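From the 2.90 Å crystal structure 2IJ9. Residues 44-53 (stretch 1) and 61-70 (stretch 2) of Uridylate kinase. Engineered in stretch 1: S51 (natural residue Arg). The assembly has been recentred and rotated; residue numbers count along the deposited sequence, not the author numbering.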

# COMPACT_ATOMS: atom_id res chain seq x y z
N LEU B 44 1.41 1.20 7.92
CA LEU B 44 0.13 1.19 8.59
C LEU B 44 0.01 2.19 9.75
O LEU B 44 -0.86 3.06 9.74
CB LEU B 44 -0.16 -0.22 9.09
CG LEU B 44 -1.57 -0.42 9.63
CD1 LEU B 44 -2.54 -0.08 8.54
CD2 LEU B 44 -1.77 -1.85 10.10
N ALA B 45 0.89 2.06 10.74
CA ALA B 45 0.84 2.98 11.86
C ALA B 45 1.12 4.40 11.39
O ALA B 45 0.34 5.30 11.70
CB ALA B 45 1.80 2.57 12.93
N ARG B 46 2.21 4.57 10.63
CA ARG B 46 2.65 5.91 10.18
C ARG B 46 1.49 6.61 9.51
O ARG B 46 1.13 7.75 9.85
CB ARG B 46 3.85 5.81 9.23
CG ARG B 46 5.17 5.47 9.94
CD ARG B 46 6.35 5.38 8.99
NE ARG B 46 7.51 4.73 9.62
CZ ARG B 46 8.02 3.56 9.25
NH1 ARG B 46 7.49 2.88 8.24
NH2 ARG B 46 9.08 3.07 9.89
N GLU B 47 0.89 5.88 8.58
CA GLU B 47 -0.27 6.29 7.81
C GLU B 47 -1.42 6.71 8.71
O GLU B 47 -1.94 7.82 8.59
CB GLU B 47 -0.70 5.10 6.96
CG GLU B 47 -1.52 5.39 5.74
CD GLU B 47 -1.79 4.12 4.93
OE1 GLU B 47 -2.87 4.03 4.30
OE2 GLU B 47 -0.93 3.21 4.93
N TYR B 48 -1.81 5.83 9.63
CA TYR B 48 -2.98 6.06 10.47
C TYR B 48 -2.84 7.16 11.49
O TYR B 48 -3.77 7.96 11.66
CB TYR B 48 -3.46 4.76 11.12
CG TYR B 48 -4.42 4.02 10.23
CD1 TYR B 48 -3.94 3.20 9.21
CD2 TYR B 48 -5.80 4.18 10.36
CE1 TYR B 48 -4.81 2.52 8.36
CE2 TYR B 48 -6.68 3.51 9.50
CZ TYR B 48 -6.17 2.69 8.51
OH TYR B 48 -6.99 2.01 7.64
N ILE B 49 -1.69 7.19 12.17
CA ILE B 49 -1.34 8.30 13.05
C ILE B 49 -1.34 9.63 12.27
O ILE B 49 -1.97 10.60 12.69
CB ILE B 49 0.02 8.08 13.69
CG1 ILE B 49 0.00 6.77 14.49
CG2 ILE B 49 0.41 9.27 14.57
CD1 ILE B 49 1.38 6.19 14.77
N LYS B 50 -0.66 9.64 11.13
CA LYS B 50 -0.65 10.80 10.23
C LYS B 50 -2.08 11.33 10.05
O LYS B 50 -2.37 12.47 10.39
CB LYS B 50 -0.03 10.43 8.88
CG LYS B 50 0.36 11.61 8.00
CD LYS B 50 0.46 11.19 6.54
CE LYS B 50 0.98 12.32 5.65
NZ LYS B 50 0.83 12.00 4.20
N SER B 51 -2.96 10.46 9.54
CA SER B 51 -4.38 10.79 9.38
C SER B 51 -5.06 11.16 10.71
O SER B 51 -5.89 12.04 10.74
CB SER B 51 -5.14 9.65 8.71
OG SER B 51 -5.13 9.75 7.29
N ALA B 52 -4.71 10.47 11.79
CA ALA B 52 -5.38 10.71 13.05
C ALA B 52 -4.97 12.06 13.63
O ALA B 52 -5.81 12.78 14.19
CB ALA B 52 -5.10 9.59 14.03
N ARG B 53 -3.70 12.42 13.47
CA ARG B 53 -3.20 13.75 13.84
C ARG B 53 -3.91 14.81 13.01
O ARG B 53 -4.39 15.80 13.56
CB ARG B 53 -1.70 13.86 13.59
CG ARG B 53 -0.84 13.60 14.80
CD ARG B 53 0.61 13.57 14.40
NE ARG B 53 1.41 12.82 15.36
CZ ARG B 53 2.56 12.22 15.07
NH1 ARG B 53 3.04 12.27 13.83
NH2 ARG B 53 3.22 11.56 16.01
N PHE B 61 -4.27 9.27 22.18
CA PHE B 61 -5.13 8.51 21.28
C PHE B 61 -4.39 8.02 20.03
O PHE B 61 -4.60 6.89 19.61
CB PHE B 61 -6.37 9.33 20.90
CG PHE B 61 -7.50 8.50 20.38
CD1 PHE B 61 -8.21 7.68 21.23
CD2 PHE B 61 -7.86 8.54 19.05
CE1 PHE B 61 -9.25 6.91 20.76
CE2 PHE B 61 -8.89 7.78 18.58
CZ PHE B 61 -9.58 6.96 19.44
N CYS B 62 -3.52 8.86 19.47
CA CYS B 62 -2.59 8.44 18.41
C CYS B 62 -1.81 7.23 18.87
O CYS B 62 -1.66 6.26 18.14
CB CYS B 62 -1.57 9.52 18.10
SG CYS B 62 -2.13 10.87 17.08
N ASP B 63 -1.30 7.31 20.10
CA ASP B 63 -0.59 6.21 20.72
C ASP B 63 -1.40 4.90 20.60
O ASP B 63 -0.87 3.88 20.16
CB ASP B 63 -0.27 6.53 22.18
CG ASP B 63 1.06 7.23 22.36
OD1 ASP B 63 2.00 6.92 21.59
OD2 ASP B 63 1.18 8.08 23.28
N TYR B 64 -2.68 4.96 20.93
CA TYR B 64 -3.53 3.77 20.90
C TYR B 64 -3.64 3.19 19.50
O TYR B 64 -3.39 2.00 19.29
CB TYR B 64 -4.90 4.04 21.55
CG TYR B 64 -4.82 4.10 23.05
CD1 TYR B 64 -4.43 2.98 23.79
CD2 TYR B 64 -5.10 5.27 23.73
CE1 TYR B 64 -4.33 3.04 25.17
CE2 TYR B 64 -5.01 5.33 25.11
CZ TYR B 64 -4.62 4.21 25.83
OH TYR B 64 -4.53 4.28 27.20
N ILE B 65 -3.97 4.05 18.54
CA ILE B 65 -4.01 3.69 17.13
C ILE B 65 -2.72 3.03 16.67
O ILE B 65 -2.74 2.03 15.96
CB ILE B 65 -4.28 4.93 16.28
CG1 ILE B 65 -5.70 5.46 16.56
CG2 ILE B 65 -4.05 4.64 14.81
CD1 ILE B 65 -6.29 6.32 15.47
N GLY B 66 -1.59 3.58 17.10
CA GLY B 66 -0.31 2.99 16.80
C GLY B 66 -0.24 1.56 17.30
O GLY B 66 0.11 0.65 16.54
N ILE B 67 -0.59 1.36 18.57
CA ILE B 67 -0.49 0.03 19.18
C ILE B 67 -1.38 -0.92 18.40
O ILE B 67 -0.94 -2.00 17.99
CB ILE B 67 -0.91 0.01 20.64
CG1 ILE B 67 -0.29 1.17 21.43
CG2 ILE B 67 -0.50 -1.31 21.24
CD1 ILE B 67 1.20 1.03 21.71
N ALA B 68 -2.62 -0.48 18.18
CA ALA B 68 -3.58 -1.15 17.33
C ALA B 68 -2.92 -1.70 16.07
O ALA B 68 -2.90 -2.91 15.85
CB ALA B 68 -4.68 -0.18 16.95
N ALA B 69 -2.39 -0.79 15.27
CA ALA B 69 -1.66 -1.11 14.05
C ALA B 69 -0.57 -2.16 14.24
O ALA B 69 -0.51 -3.16 13.51
CB ALA B 69 -1.08 0.16 13.47
N THR B 70 0.29 -1.95 15.24
CA THR B 70 1.34 -2.92 15.50
C THR B 70 0.69 -4.29 15.67
O THR B 70 1.11 -5.25 15.04
CB THR B 70 2.21 -2.54 16.73
OG1 THR B 70 1.40 -2.53 17.92
CG2 THR B 70 2.82 -1.18 16.56

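Two helices can pack closely when each supplies both small residues and branched side chains, so that the bumps of one meet the hollows of the other. The pair formed by residues 44-53 and 61-70 of this uridylate kinase is a compact example. The helices run nearly antiparallel, with 155° between their N-to-C directions, and their axes come within 8.7 Å. No hydrogen bond crosses between the two stretches; what contact there is comes from the fit of apolar surfaces, which bury 426 Å² in all.

G66 is a hollow in the surface of the second helix. It has no side chain, and the first helix comes close here: the CA atoms of A45 and G66 are 5.1 Å apart, and A45 CB lies 4.4 Å from G66 CA. The same bare patch receives the tip of I49, whose CD1 sits 4.1 Å from G66 CA. A beta carbon at G66 would fall 3.6 Å from I49 CD1, a tight contact, so the methyl lies right beside the space the glycine leaves empty.

One turn further along, A69 is the small bump that meets the beginning of the first stretch. Its CB points toward the partner helix and rests 3.8 Å from both A45 CA and A45 CB, while L44 CG lies 3.9 Å from the same A69 CB. An alanine methyl thus touches backbone as well as side chain, a sign of how little separates the helices here.

The larger knob is I65. Its CA-to-CB bond points toward the first helix, and its two ends reach residues one turn apart: CG2 packs 3.7 Å from Y48 CB, and CD1 stands 3.8 Å from A52 CB. The small side chain of A52 leaves space for this longer arm. Y48 offers chiefly the base of its side chain to the contact; although its CA-to-CB bond points toward the second helix, its ring leads away, and its hydroxyl is hydrogen-bonded elsewhere in the structure.

At the other end, C62 has more of its area covered by the opposite stretch than any other residue of the pair. Its SG is wedged among three side chains, 3.9 Å from I49 CG2, 4.4 Å from A52 CB and 3.8 Å from R53 CG. The last of these contacts involves the aliphatic part of an otherwise exposed arginine, which leans over the sulfur at the margin of the contact. Small residues and branched ones thus occur on both helices, each side supplying bumps and hollows to the other.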